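Local coordinates for protein guanine nucleotide exchange factor SRM1 (PDB 3OF7) that acts as a guanine nucleotide exchange factor for the GTPases GSP1 and GSP2, promoting exchange of their bound GDP for GTP, and binds chromatin, at residues N59-S71 with L80-G92. Sequence-based numbering, arbitrary orientation. Where two conformers were deposited one is given.
Sequences NPFLPRDEAKIIS and LALDEESNVWSWG
W89 is met by two aliphatic side chains of 59-71. I69 CD1 sits over the five-membered ring, 3.8 Å from its centroid and 15° off the normal, a CH-pi contact, while L62 CD2 reaches the benzo ring at CE3 (3.6 Å). With CG anti to its carbonyl carbon (chi1 -58°), L62 sets one methyl against each of two tryptophans, CD1 meeting W91 CH2 at 3.7 Å. A67 CB approaches W89 CZ2 obliquely. The indole is kept from turning by its own NE1, which gives D83 OD2 a straight bond (2.9 Å, 168°), nearly in the ring plane but above that of the carboxylate; a water joins OD2 to A67 O. Cut back to an alanine, W89 would probably take from I69 CD1 and L62 CD2 the indole they pack on and cost D83 OD2 its NE1 donor. Backbone bonds join the strands beside it: I70 N to L82 O is 2.8 Å, L82 N returns to S71 O, and a weak bond from S71 N makes L82 O a double acceptor. The partly exposed end is looser. K68 and E84 cross there, K68 NZ staying 4.2 Å from E84 OE1, beyond a salt bridge, and E84 N bonds K68 O weakly. I70 and S71 both opposing L82 form a classic beta bulge, at the open end of the 69-74/78-83 hairpin of an RCC1 beta-propeller blade.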
loop_
_atom_site.group_PDB
_atom_site.type_symbol
_atom_site.label_atom_id
_atom_site.label_comp_id
_atom_site.label_asym_id
_atom_site.label_seq_id
_atom_site.Cartn_x
_atom_site.Cartn_y
_atom_site.Cartn_z
ATOM N N ASN A 59 -18.101 -1.703 7.489
ATOM C CA ASN A 59 -18.613 -0.889 6.402
ATOM C C ASN A 59 -19.926 -1.479 5.884
ATOM O O ASN A 59 -19.923 -2.578 5.305
ATOM C CB ASN A 59 -17.577 -0.757 5.275
ATOM C CG ASN A 59 -17.940 0.320 4.280
ATOM O OD1 ASN A 59 -19.069 0.365 3.786
ATOM N ND2 ASN A 59 -16.984 1.204 3.979
ATOM N N PRO A 60 -21.054 -0.757 6.097
ATOM C CA PRO A 60 -22.358 -1.323 5.740
ATOM C C PRO A 60 -22.662 -1.271 4.241
ATOM O O PRO A 60 -23.630 -1.885 3.799
ATOM C CB PRO A 60 -23.346 -0.454 6.525
ATOM C CG PRO A 60 -22.676 0.886 6.617
ATOM C CD PRO A 60 -21.172 0.620 6.622
ATOM N N PHE A 61 -21.846 -0.555 3.472
ATOM C CA PHE A 61 -22.031 -0.463 2.017
ATOM C C PHE A 61 -21.325 -1.599 1.266
ATOM O O PHE A 61 -21.445 -1.726 0.039
ATOM C CB PHE A 61 -21.579 0.911 1.512
ATOM C CG PHE A 61 -22.292 2.048 2.179
ATOM C CD1 PHE A 61 -23.636 2.304 1.893
ATOM C CD2 PHE A 61 -21.644 2.839 3.121
ATOM C CE1 PHE A 61 -24.318 3.342 2.529
ATOM C CE2 PHE A 61 -22.318 3.891 3.760
ATOM C CZ PHE A 61 -23.657 4.140 3.458
ATOM N N LEU A 62 -20.596 -2.421 2.017
ATOM C CA LEU A 62 -19.866 -3.558 1.464
ATOM C C LEU A 62 -20.224 -4.844 2.200
ATOM O O LEU A 62 -19.332 -5.557 2.668
ATOM C CB LEU A 62 -18.348 -3.307 1.523
ATOM C CG LEU A 62 -17.861 -2.051 0.787
ATOM C CD1 LEU A 62 -16.424 -1.692 1.194
ATOM C CD2 LEU A 62 -17.980 -2.234 -0.711
ATOM N N PRO A 63 -21.531 -5.160 2.299
ATOM C CA PRO A 63 -21.879 -6.317 3.129
ATOM C C PRO A 63 -21.331 -7.612 2.535
ATOM O O PRO A 63 -21.409 -7.821 1.323
ATOM C CB PRO A 63 -23.415 -6.298 3.144
ATOM C CG PRO A 63 -23.798 -5.609 1.884
ATOM C CD PRO A 63 -22.700 -4.614 1.586
ATOM N N ARG A 64 -20.758 -8.444 3.399
ATOM C CA ARG A 64 -20.088 -9.684 3.018
ATOM C C ARG A 64 -20.955 -10.642 2.196
ATOM O O ARG A 64 -20.443 -11.350 1.317
ATOM C CB ARG A 64 -19.611 -10.395 4.288
ATOM C CG ARG A 64 -18.739 -11.616 4.070
ATOM C CD ARG A 64 -18.479 -12.350 5.386
ATOM N NE ARG A 64 -19.660 -13.088 5.833
ATOM C CZ ARG A 64 -20.482 -12.716 6.814
ATOM N NH1 ARG A 64 -20.276 -11.597 7.506
ATOM N NH2 ARG A 64 -21.522 -13.481 7.111
ATOM N N ASP A 65 -22.255 -10.657 2.488
ATOM C CA ASP A 65 -23.185 -11.599 1.862
ATOM C C ASP A 65 -23.713 -11.125 0.507
ATOM O O ASP A 65 -24.348 -11.891 -0.215
ATOM C CB ASP A 65 -24.345 -11.936 2.816
ATOM C CG ASP A 65 -25.382 -10.821 2.911
ATOM O OD2 ASP A 65 -25.024 -9.628 2.793
ATOM N N GLU A 66 -23.466 -9.857 0.177
ATOM C CA GLU A 66 -23.966 -9.275 -1.063
ATOM C C GLU A 66 -22.860 -8.646 -1.918
ATOM O O GLU A 66 -22.681 -9.016 -3.089
ATOM C CB GLU A 66 -25.066 -8.249 -0.768
ATOM C CG GLU A 66 -25.992 -7.986 -1.950
ATOM N N ALA A 67 -22.134 -7.687 -1.348
ATOM C CA ALA A 67 -21.009 -7.077 -2.067
ATOM C C ALA A 67 -19.921 -8.118 -2.326
ATOM O O ALA A 67 -19.344 -8.154 -3.406
ATOM C CB ALA A 67 -20.455 -5.885 -1.305
ATOM N N LYS A 68 -19.667 -8.974 -1.341
ATOM C CA LYS A 68 -18.719 -10.095 -1.475
ATOM C C LYS A 68 -17.325 -9.640 -1.917
ATOM O O LYS A 68 -16.732 -10.175 -2.870
ATOM C CB LYS A 68 -19.260 -11.190 -2.409
ATOM C CG LYS A 68 -20.613 -11.767 -1.971
ATOM C CD LYS A 68 -21.094 -12.851 -2.932
ATOM C CE LYS A 68 -22.381 -13.509 -2.434
ATOM N NZ LYS A 68 -22.965 -14.416 -3.473
ATOM N N ILE A 69 -16.807 -8.655 -1.196
ATOM C CA ILE A 69 -15.469 -8.133 -1.449
ATOM C C ILE A 69 -14.407 -9.179 -1.092
ATOM O O ILE A 69 -14.444 -9.766 -0.005
ATOM C CB ILE A 69 -15.231 -6.828 -0.660
ATOM C CG1 ILE A 69 -16.259 -5.752 -1.062
ATOM C CG2 ILE A 69 -13.776 -6.333 -0.836
ATOM C CD1 ILE A 69 -16.347 -5.470 -2.588
ATOM N N ILE A 70 -13.474 -9.412 -2.021
ATOM C CA ILE A 70 -12.373 -10.356 -1.804
ATOM C C ILE A 70 -10.967 -9.735 -1.946
ATOM O O ILE A 70 -9.964 -10.418 -1.748
ATOM C CB ILE A 70 -12.505 -11.600 -2.729
ATOM C CG1 ILE A 70 -12.821 -11.191 -4.169
ATOM C CG2 ILE A 70 -13.621 -12.514 -2.225
ATOM C CD1 ILE A 70 -11.625 -10.827 -5.015
ATOM N N SER A 71 -10.899 -8.450 -2.297
ATOM C CA SER A 71 -9.611 -7.734 -2.368
ATOM C C SER A 71 -9.857 -6.247 -2.246
ATOM O O SER A 71 -10.926 -5.768 -2.570
ATOM C CB SER A 71 -8.904 -7.982 -3.709
ATOM O OG SER A 71 -7.523 -7.602 -3.634
ATOM N N LEU A 80 -9.883 1.185 -3.856
ATOM C CA LEU A 80 -10.540 0.330 -4.823
ATOM C C LEU A 80 -10.774 -1.011 -4.153
ATOM O O LEU A 80 -9.936 -1.461 -3.388
ATOM C CB LEU A 80 -9.642 0.135 -6.043
ATOM C CG LEU A 80 -9.085 1.404 -6.693
ATOM C CD1 LEU A 80 -8.092 1.010 -7.781
ATOM C CD2 LEU A 80 -10.204 2.304 -7.258
ATOM N N ALA A 81 -11.908 -1.645 -4.452
ATOM C CA ALA A 81 -12.179 -2.989 -3.969
ATOM C C ALA A 81 -12.679 -3.892 -5.097
ATOM O O ALA A 81 -13.210 -3.412 -6.110
ATOM C CB ALA A 81 -13.177 -2.959 -2.799
ATOM N N LEU A 82 -12.476 -5.195 -4.923
ATOM C CA LEU A 82 -12.846 -6.176 -5.936
ATOM C C LEU A 82 -13.772 -7.217 -5.335
ATOM O O LEU A 82 -13.515 -7.715 -4.238
ATOM C CB LEU A 82 -11.592 -6.871 -6.466
ATOM C CG LEU A 82 -11.733 -7.749 -7.712
ATOM C CD1 LEU A 82 -12.044 -6.888 -8.913
ATOM C CD2 LEU A 82 -10.447 -8.516 -7.916
ATOM N N ASP A 83 -14.835 -7.556 -6.058
ATOM C CA ASP A 83 -15.752 -8.578 -5.584
ATOM C C ASP A 83 -15.586 -9.913 -6.318
ATOM O O ASP A 83 -14.734 -10.052 -7.207
ATOM C CB ASP A 83 -17.212 -8.077 -5.589
ATOM C CG ASP A 83 -17.757 -7.792 -6.987
ATOM O OD1 ASP A 83 -17.320 -8.436 -7.970
ATOM O OD2 ASP A 83 -18.659 -6.927 -7.085
ATOM N N GLU A 84 -16.394 -10.896 -5.932
ATOM C CA GLU A 84 -16.309 -12.231 -6.521
ATOM C C GLU A 84 -16.523 -12.273 -8.037
ATOM O O GLU A 84 -15.950 -13.135 -8.715
ATOM C CB GLU A 84 -17.280 -13.183 -5.826
ATOM C CG GLU A 84 -16.788 -13.645 -4.465
ATOM C CD GLU A 84 -17.812 -14.497 -3.739
ATOM O OE1 GLU A 84 -18.858 -14.846 -4.341
ATOM O OE2 GLU A 84 -17.564 -14.808 -2.562
ATOM N N GLU A 85 -17.344 -11.356 -8.555
ATOM C CA GLU A 85 -17.569 -11.351 -10.000
ATOM C C GLU A 85 -16.640 -10.369 -10.715
ATOM O O GLU A 85 -16.837 -10.027 -11.889
ATOM C CB GLU A 85 -19.046 -11.150 -10.342
ATOM C CG GLU A 85 -19.901 -12.350 -9.941
ATOM C CD GLU A 85 -19.203 -13.685 -10.193
ATOM O OE1 GLU A 85 -19.084 -14.492 -9.243
ATOM O OE2 GLU A 85 -18.772 -13.935 -11.339
ATOM N N SER A 86 -15.579 -9.983 -10.010
ATOM C CA SER A 86 -14.536 -9.101 -10.535
ATOM C C SER A 86 -15.023 -7.684 -10.912
ATOM O O SER A 86 -14.430 -7.020 -11.771
ATOM C CB SER A 86 -13.791 -9.777 -11.697
ATOM O OG SER A 86 -12.613 -9.070 -12.032
ATOM N N ASN A 87 -16.088 -7.215 -10.266
ATOM C CA ASN A 87 -16.452 -5.796 -10.361
ATOM C C ASN A 87 -15.514 -4.986 -9.481
ATOM O O ASN A 87 -15.126 -5.440 -8.403
ATOM C CB ASN A 87 -17.887 -5.538 -9.913
ATOM C CG ASN A 87 -18.917 -6.103 -10.873
ATOM O OD1 ASN A 87 -18.999 -5.708 -12.044
ATOM N ND2 ASN A 87 -19.723 -7.023 -10.371
ATOM N N VAL A 88 -15.166 -3.791 -9.951
ATOM C CA VAL A 88 -14.334 -2.864 -9.193
ATOM C C VAL A 88 -15.188 -1.802 -8.502
ATOM O O VAL A 88 -15.959 -1.078 -9.154
ATOM C CB VAL A 88 -13.252 -2.201 -10.090
ATOM C CG1 VAL A 88 -12.358 -1.265 -9.277
ATOM C CG2 VAL A 88 -12.406 -3.266 -10.794
ATOM N N TRP A 89 -15.058 -1.733 -7.181
ATOM C CA TRP A 89 -15.726 -0.733 -6.366
ATOM C C TRP A 89 -14.705 0.351 -6.023
ATOM O O TRP A 89 -13.508 0.071 -5.911
ATOM C CB TRP A 89 -16.208 -1.349 -5.058
ATOM C CG TRP A 89 -17.237 -2.443 -5.174
ATOM C CD1 TRP A 89 -17.091 -3.666 -5.775
ATOM C CD2 TRP A 89 -18.561 -2.416 -4.637
ATOM N NE1 TRP A 89 -18.257 -4.398 -5.654
ATOM C CE2 TRP A 89 -19.171 -3.654 -4.955
ATOM C CE3 TRP A 89 -19.299 -1.459 -3.926
ATOM C CZ2 TRP A 89 -20.491 -3.956 -4.586
ATOM C CZ3 TRP A 89 -20.603 -1.767 -3.548
ATOM C CH2 TRP A 89 -21.186 -3.002 -3.884
ATOM N N SER A 90 -15.187 1.574 -5.818
ATOM C CA SER A 90 -14.309 2.686 -5.454
ATOM C C SER A 90 -15.017 3.671 -4.537
ATOM O O SER A 90 -16.250 3.809 -4.571
ATOM C CB SER A 90 -13.833 3.419 -6.714
ATOM O OG SER A 90 -14.920 4.062 -7.361
ATOM N N TRP A 91 -14.229 4.339 -3.702
ATOM C CA TRP A 91 -14.710 5.457 -2.898
ATOM C C TRP A 91 -13.529 6.315 -2.488
ATOM O O TRP A 91 -12.386 5.852 -2.493
ATOM C CB TRP A 91 -15.496 4.975 -1.670
ATOM C CG TRP A 91 -14.674 4.268 -0.626
ATOM C CD1 TRP A 91 -14.059 4.839 0.446
ATOM C CD2 TRP A 91 -14.406 2.860 -0.540
ATOM N NE1 TRP A 91 -13.418 3.882 1.190
ATOM C CE2 TRP A 91 -13.611 2.658 0.606
ATOM C CE3 TRP A 91 -14.744 1.753 -1.332
ATOM C CZ2 TRP A 91 -13.156 1.390 0.996
ATOM C CZ3 TRP A 91 -14.289 0.493 -0.946
ATOM C CH2 TRP A 91 -13.499 0.327 0.201
ATOM N N GLY A 92 -13.812 7.566 -2.142
ATOM C CA GLY A 92 -12.780 8.530 -1.795
ATOM C C GLY A 92 -12.860 9.759 -2.674
ATOM O O GLY A 92 -13.922 10.078 -3.227
HETATM O O HOH W 1 -20.812 -7.738 -5.650
#